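Local coordinates for protein Lpg2148(MvcA) (Legionella pneumophila subsp. pneumophila str. Philadelphia 1, PDB 6K11) that probably acts as a deamidase-related deubiquitinase that regulates the activity of the host ubiquitin-conjugating enzyme UBE2N during Legionella infection, at residues Leu106-Val109 against Leu110-Thr113; Pro203-Pro206 against Glu207-Ala210; Gly355-Pro358 against Ser359-Val362. All blocks are in the same frame, centred on the assembly; numbering follows the deposited sequence.

Contact 1: residues Leu106-Val109 against Leu110-Thr113; sequences LKNV and LENT
Leu106 and Leu110 meet one turn apart on the buried side of helix 104-111. Leu106 CD1 lies 4.4 Å from Leu110 CG, and the same CG rests against the backbone oxygen of Leu106. The leucine at 110 carries its CG beside the backbone N, anti to the carbonyl carbon (chi1 -60°). That torsion folds the isobutyl group back along the previous turn. This is the tightly packed part. Both leucines press on Ile282 of helix 278-288, and Leu110 also reaches Leu120 and Ile331 of the central antiparallel sheet. The backbone beneath them is regular: Leu110 N bonds to Leu106 O at 3.2 Å and Glu111 N to Lys107 O at 2.9 Å.

The opposite character is found at Asn108 and Glu111, both exposed. Their side chains run alongside one another in the same direction, with amide and carboxylate planes 64° apart. The carboxylate of Glu111 does not contact the ammonium group of Lys107, since Lys107 NZ and Glu111 OE2 are 6.3 Å apart. Lys107 instead forms a salt bridge with Glu283.

The helix ends at Asn112, the first residue to leave helical angles. Asn112 N bonds to Asn108 O at 3.0 Å and only weakly to Val109 O. Beyond it, Leu110 O is gripped by two donors of one residue: Thr113 N at 3.1 Å and Thr113 OG1 at 2.6 Å. Both come from the same face of the carbonyl plane. Thr113 places OG1 between its backbone N and carbonyl carbon (chi1 54°), which turns the hydroxyl back to that oxygen. Arg247 adds a further hydrogen bond to Leu110 O. The C-terminal carbonyls of a helix carry partial negative charge, so the guanidinium there probably offsets it while the threonine fixes the chain's exit.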
loop_
_atom_site.group_PDB
_atom_site.type_symbol
_atom_site.label_atom_id
_atom_site.label_comp_id
_atom_site.label_asym_id
_atom_site.label_seq_id
_atom_site.Cartn_x
_atom_site.Cartn_y
_atom_site.Cartn_z
ATOM N N LEU A 106 -15.903 -8.081 12.980
ATOM C CA LEU A 106 -16.017 -8.591 11.617
ATOM C C LEU A 106 -16.679 -9.964 11.592
ATOM O O LEU A 106 -17.511 -10.238 10.720
ATOM C CB LEU A 106 -14.634 -8.647 10.952
ATOM C CG LEU A 106 -14.590 -9.227 9.530
ATOM C CD1 LEU A 106 -15.559 -8.494 8.601
ATOM C CD2 LEU A 106 -13.155 -9.197 8.973
ATOM N N LYS A 107 -16.335 -10.834 12.543
ATOM C CA LYS A 107 -16.957 -12.152 12.585
ATOM C C LYS A 107 -18.468 -12.043 12.737
ATOM O O LYS A 107 -19.219 -12.720 12.027
ATOM C CB LYS A 107 -16.355 -12.982 13.719
ATOM C CG LYS A 107 -14.918 -13.447 13.450
ATOM C CD LYS A 107 -14.651 -14.831 14.026
ATOM C CE LYS A 107 -13.517 -14.813 15.027
ATOM N NZ LYS A 107 -13.370 -16.162 15.652
ATOM N N ASN A 108 -18.935 -11.166 13.628
ATOM C CA ASN A 108 -20.371 -11.077 13.873
ATOM C C ASN A 108 -21.111 -10.455 12.697
ATOM O O ASN A 108 -22.274 -10.797 12.456
ATOM C CB ASN A 108 -20.636 -10.302 15.164
ATOM C CG ASN A 108 -20.193 -11.073 16.399
ATOM O OD1 ASN A 108 -20.152 -12.306 16.390
ATOM N ND2 ASN A 108 -19.840 -10.354 17.460
ATOM N N VAL A 109 -20.465 -9.553 11.951
ATOM C CA VAL A 109 -21.065 -9.042 10.719
ATOM C C VAL A 109 -21.323 -10.182 9.739
ATOM O O VAL A 109 -22.382 -10.249 9.100
ATOM C CB VAL A 109 -20.170 -7.954 10.097
ATOM C CG1 VAL A 109 -20.630 -7.628 8.688
ATOM C CG2 VAL A 109 -20.189 -6.700 10.948
ATOM N N LEU A 110 -20.371 -11.110 9.624
ATOM C CA LEU A 110 -20.518 -12.225 8.693
ATOM C C LEU A 110 -21.570 -13.218 9.175
ATOM O O LEU A 110 -22.348 -13.746 8.370
ATOM C CB LEU A 110 -19.168 -12.916 8.492
ATOM C CG LEU A 110 -18.040 -12.046 7.926
ATOM C CD1 LEU A 110 -16.728 -12.829 7.838
ATOM C CD2 LEU A 110 -18.427 -11.456 6.563
ATOM N N GLU A 111 -21.608 -13.485 10.485
ATOM C CA GLU A 111 -22.628 -14.379 11.028
ATOM C C GLU A 111 -24.033 -13.815 10.843
ATOM O O GLU A 111 -24.997 -14.581 10.731
ATOM C CB GLU A 111 -22.353 -14.662 12.505
ATOM C CG GLU A 111 -20.951 -15.170 12.781
ATOM C CD GLU A 111 -20.638 -15.277 14.264
ATOM O OE1 GLU A 111 -21.465 -14.837 15.093
ATOM O OE2 GLU A 111 -19.540 -15.780 14.597
ATOM N N ASN A 112 -24.171 -12.490 10.794
ATOM C CA ASN A 112 -25.456 -11.833 10.586
ATOM C C ASN A 112 -25.846 -11.715 9.114
ATOM O O ASN A 112 -26.717 -10.897 8.787
ATOM C CB ASN A 112 -25.446 -10.443 11.225
ATOM C CG ASN A 112 -26.068 -10.434 12.606
ATOM O OD1 ASN A 112 -25.627 -11.156 13.503
ATOM N ND2 ASN A 112 -27.101 -9.615 12.784
ATOM N N THR A 113 -25.229 -12.486 8.218
ATOM C CA THR A 113 -25.542 -12.424 6.794
ATOM C C THR A 113 -25.799 -13.831 6.275
ATOM O O THR A 113 -25.041 -14.758 6.582
ATOM C CB THR A 113 -24.411 -11.761 5.997
ATOM O OG1 THR A 113 -23.173 -12.429 6.272
ATOM C CG2 THR A 113 -24.280 -10.295 6.381
#

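Contact 2: residues Pro203-Pro206 against Glu207-Ala210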
loop_
_atom_site.group_PDB
_atom_site.type_symbol
_atom_site.label_atom_id
_atom_site.label_comp_id
_atom_site.label_asym_id
_atom_site.label_seq_id
_atom_site.Cartn_x
_atom_site.Cartn_y
_atom_site.Cartn_z
ATOM N N PRO A 203 19.137 10.745 32.585
ATOM C CA PRO A 203 19.874 11.856 31.966
ATOM C C PRO A 203 20.935 12.388 32.921
ATOM O O PRO A 203 20.641 12.709 34.075
ATOM C CB PRO A 203 18.786 12.894 31.686
ATOM C CG PRO A 203 17.765 12.641 32.746
ATOM C CD PRO A 203 17.807 11.171 33.062
ATOM N N GLU A 204 22.175 12.489 32.427
ATOM C CA GLU A 204 23.292 12.907 33.265
ATOM C C GLU A 204 24.136 14.050 32.709
ATOM O O GLU A 204 25.005 14.550 33.434
ATOM C CB GLU A 204 24.211 11.716 33.548
ATOM C CG GLU A 204 23.812 10.944 34.785
ATOM C CD GLU A 204 24.282 9.508 34.737
ATOM O OE1 GLU A 204 23.598 8.648 35.341
ATOM O OE2 GLU A 204 25.324 9.236 34.101
ATOM N N LYS A 205 23.937 14.463 31.460
ATOM C CA LYS A 205 24.570 15.625 30.852
ATOM C C LYS A 205 23.510 16.682 30.525
ATOM O O LYS A 205 22.343 16.344 30.303
ATOM C CB LYS A 205 25.307 15.247 29.559
ATOM C CG LYS A 205 26.185 14.007 29.666
ATOM C CD LYS A 205 27.104 13.856 28.449
ATOM C CE LYS A 205 26.359 14.058 27.139
ATOM N NZ LYS A 205 27.284 14.506 26.048
ATOM N N PRO A 206 23.875 17.969 30.495
ATOM C CA PRO A 206 22.888 18.989 30.083
ATOM C C PRO A 206 22.286 18.727 28.708
ATOM O O PRO A 206 21.100 19.005 28.500
ATOM C CB PRO A 206 23.700 20.292 30.117
ATOM C CG PRO A 206 24.773 20.025 31.167
ATOM C CD PRO A 206 25.134 18.572 30.988
ATOM N N GLU A 207 23.071 18.207 27.758
ATOM C CA GLU A 207 22.514 17.800 26.466
ATOM C C GLU A 207 21.441 16.725 26.629
ATOM O O GLU A 207 20.398 16.774 25.957
ATOM C CB GLU A 207 23.648 17.321 25.560
ATOM C CG GLU A 207 23.244 16.670 24.256
ATOM C CD GLU A 207 24.464 16.217 23.459
ATOM O OE1 GLU A 207 24.980 15.113 23.735
ATOM O OE2 GLU A 207 24.924 16.979 22.576
ATOM N N ASP A 208 21.681 15.745 27.515
ATOM C CA ASP A 208 20.674 14.733 27.850
ATOM C C ASP A 208 19.362 15.366 28.295
ATOM O O ASP A 208 18.276 14.888 27.934
ATOM C CB ASP A 208 21.163 13.819 28.980
ATOM C CG ASP A 208 22.297 12.885 28.571
ATOM O OD1 ASP A 208 22.589 12.751 27.361
ATOM O OD2 ASP A 208 22.892 12.274 29.493
ATOM N N PHE A 209 19.444 16.399 29.142
ATOM C CA PHE A 209 18.243 17.061 29.643
ATOM C C PHE A 209 17.542 17.859 28.550
ATOM O O PHE A 209 16.313 17.975 28.566
ATOM C CB PHE A 209 18.584 17.989 30.819
ATOM C CG PHE A 209 18.725 17.269 32.131
ATOM C CD1 PHE A 209 17.599 16.882 32.851
ATOM C CD2 PHE A 209 19.984 16.962 32.639
ATOM C CE1 PHE A 209 17.717 16.206 34.054
ATOM C CE2 PHE A 209 20.115 16.284 33.849
ATOM C CZ PHE A 209 18.981 15.909 34.558
ATOM N N ALA A 210 18.305 18.446 27.624
ATOM C CA ALA A 210 17.696 19.171 26.515
ATOM C C ALA A 210 16.941 18.217 25.596
ATOM O O ALA A 210 15.773 18.452 25.264
ATOM C CB ALA A 210 18.764 19.951 25.743
#
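The N-terminus of helix 206-220, within the MvcA insertion domain, is capped by the Asp208 carboxylate and by the packing of Pro203 on Phe209. Lys205 holds the N-cap position. Asp208, three residues on, turns its carboxylate back over the residues ahead of the helix. Its OD2 accepts two backbone N-H groups. Glu204 N comes in on the anti lone pair at 3.0 Å, with a fairly straight N-H···O angle of 166°. Lys205 N approaches from above the carboxylate plane, 3.1 Å from the same OD2. The side chain gets there because Asp208 CG sits beside its own backbone N (chi1 -70°).

Pro203 covers one face of the Phe209 ring. Pro203 CB stands over the ring centre, 4.0 Å from the centroid, in a CH-pi contact. Pro203 CB also packs 3.7 Å from Asp208 CB, so the carboxylate-bearing and the ring-bearing residues both touch this proline.

Beside the cap, Lys205 runs alongside Glu207. Lys205 NZ forms a salt bridge with Glu207 OE1, its hydrogen bond weak at 3.3 Å. The other oxygen of Glu207 is held by the backbone N of Gly187. The first helical bonds follow, from Phe209 N to Lys205 O and from Ala210 N to Pro206 O. An N3 carboxylate taking the N-cap N-H is the reciprocal half of a capping box, and the Pro203-Phe209 contact supplies its apolar part.

Contact 3: residues Gly355-Pro358 against Ser359-Val362; sequences GENP and SDKV
Asp360 and Asn357 set their side chains at a slant to each other, the carboxylate and amide planes 32° apart. Asp360 OD2 faces the backbone of Asn357 and takes its N-H at 2.9 Å, with an N-H···O angle of 168°. The donor arrives on the anti side of the carboxylate, somewhat out of its plane. Asp360 points its CG away from its own carbonyl carbon, and so over the residues ahead of helix 358-381. The amide and the carboxylate share a water: it donates to Asn357 OD1 at 3.1 Å and to Asp360 OD1 at 2.8 Å. The two oxygen-bearing ends are thus joined by solvent.

Lys361 extends along another side of the turn. Its chain bends only at the last torsion (chi4 -65°), which directs Lys361 NZ to Gly355 O at 2.7 Å, in the carbonyl plane. The ammonium also bonds to His353 O, so it gathers carbonyls of the loop that follows helix 336-351. Gly355 comes close to the helix: its CA is 3.6 Å from Asp360 CB. With no side chain, Gly355 can pack this close against the turn, at backbone angles that suit glycine.

Pro358 opens the helix and also touches Ser18 and Tyr19 of helix 4-19. Lys361 N bonds to Asn357 O and Val362 N to Pro358 O, both nearly in line with the carbonyl. Asn357 is the N-cap residue, but its side chain makes no capping bond. The N3 carboxylate bonded to the N-cap backbone N is the reciprocal half of a capping box.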
loop_
_atom_site.group_PDB
_atom_site.type_symbol
_atom_site.label_atom_id
_atom_site.label_comp_id
_atom_site.label_asym_id
_atom_site.label_seq_id
_atom_site.Cartn_x
_atom_site.Cartn_y
_atom_site.Cartn_z
ATOM N N GLY A 355 -3.649 -11.121 -31.400
ATOM C CA GLY A 355 -2.871 -12.111 -30.685
ATOM C C GLY A 355 -3.638 -13.401 -30.509
ATOM O O GLY A 355 -4.780 -13.391 -30.036
ATOM N N GLU A 356 -3.011 -14.519 -30.885
ATOM C CA GLU A 356 -3.680 -15.813 -30.838
ATOM C C GLU A 356 -3.864 -16.298 -29.402
ATOM O O GLU A 356 -4.967 -16.696 -29.010
ATOM C CB GLU A 356 -2.884 -16.829 -31.653
ATOM C CG GLU A 356 -3.457 -18.240 -31.600
ATOM C CD GLU A 356 -2.576 -19.255 -32.308
ATOM O OE1 GLU A 356 -1.786 -18.855 -33.193
ATOM O OE2 GLU A 356 -2.678 -20.456 -31.981
ATOM N N ASN A 357 -2.771 -16.306 -28.601
ATOM C CA ASN A 357 -2.773 -16.677 -27.187
ATOM C C ASN A 357 -2.906 -15.433 -26.315
ATOM O O ASN A 357 -2.559 -14.329 -26.739
ATOM C CB ASN A 357 -1.468 -17.400 -26.800
ATOM C CG ASN A 357 -1.221 -18.668 -27.592
ATOM O OD1 ASN A 357 -0.165 -18.830 -28.208
ATOM N ND2 ASN A 357 -2.178 -19.591 -27.553
ATOM N N PRO A 358 -3.366 -15.580 -25.069
ATOM C CA PRO A 358 -3.332 -14.434 -24.141
ATOM C C PRO A 358 -1.954 -13.794 -24.020
ATOM O O PRO A 358 -1.850 -12.559 -23.958
ATOM C CB PRO A 358 -3.789 -15.058 -22.816
ATOM C CG PRO A 358 -4.672 -16.203 -23.240
ATOM C CD PRO A 358 -4.022 -16.759 -24.474
ATOM N N SER A 359 -0.886 -14.603 -23.993
ATOM C CA SER A 359 0.467 -14.051 -23.925
ATOM C C SER A 359 0.767 -13.149 -25.127
ATOM O O SER A 359 1.446 -12.119 -24.986
ATOM C CB SER A 359 1.489 -15.190 -23.838
ATOM O OG SER A 359 1.470 -16.006 -25.011
ATOM N N ASP A 360 0.289 -13.539 -26.320
ATOM C CA ASP A 360 0.428 -12.709 -27.519
ATOM C C ASP A 360 -0.284 -11.368 -27.365
ATOM O O ASP A 360 0.217 -10.335 -27.824
ATOM C CB ASP A 360 -0.139 -13.434 -28.750
ATOM C CG ASP A 360 0.594 -14.728 -29.079
ATOM O OD1 ASP A 360 1.853 -14.767 -28.972
ATOM O OD2 ASP A 360 -0.097 -15.706 -29.467
ATOM N N LYS A 361 -1.487 -11.371 -26.783
ATOM C CA LYS A 361 -2.223 -10.120 -26.624
ATOM C C LYS A 361 -1.553 -9.209 -25.605
ATOM O O LYS A 361 -1.526 -7.982 -25.780
ATOM C CB LYS A 361 -3.671 -10.406 -26.214
ATOM C CG LYS A 361 -4.473 -11.267 -27.196
ATOM C CD LYS A 361 -5.972 -11.244 -26.831
ATOM C CE LYS A 361 -6.791 -12.227 -27.679
ATOM N NZ LYS A 361 -6.799 -11.847 -29.113
ATOM N N VAL A 362 -1.004 -9.782 -24.529
ATOM C CA VAL A 362 -0.287 -8.956 -23.550
ATOM C C VAL A 362 0.920 -8.286 -24.202
ATOM O O VAL A 362 1.177 -7.094 -23.976
ATOM C CB VAL A 362 0.109 -9.797 -22.313
ATOM C CG1 VAL A 362 1.046 -9.004 -21.387
ATOM C CG2 VAL A 362 -1.151 -10.237 -21.540
HETATM O O HOH W 1 2.513 -17.440 -28.760
#

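In the fold
From the N terminus the three contacts come in series; none nests in or crosses another, and each spans one short continuous segment. Contact 1 closes the C-terminal end of helix 104-111, ahead of the loop leading to strand 120-129, and ties that helix to the central sheet and to helix 278-288. Contact 2 closes the turn between helices 197-201 and 206-220 in the insertion domain, where the first turn of helix 206-220 packs on helix 176-185 through Ala210. Contact 3 closes the loop between helix 336-351 and the long C-terminal helix 358-381, beside helix 4-19. The centres of contacts 2 and 3 are 68 Å apart, on opposite sides of the chain's centre.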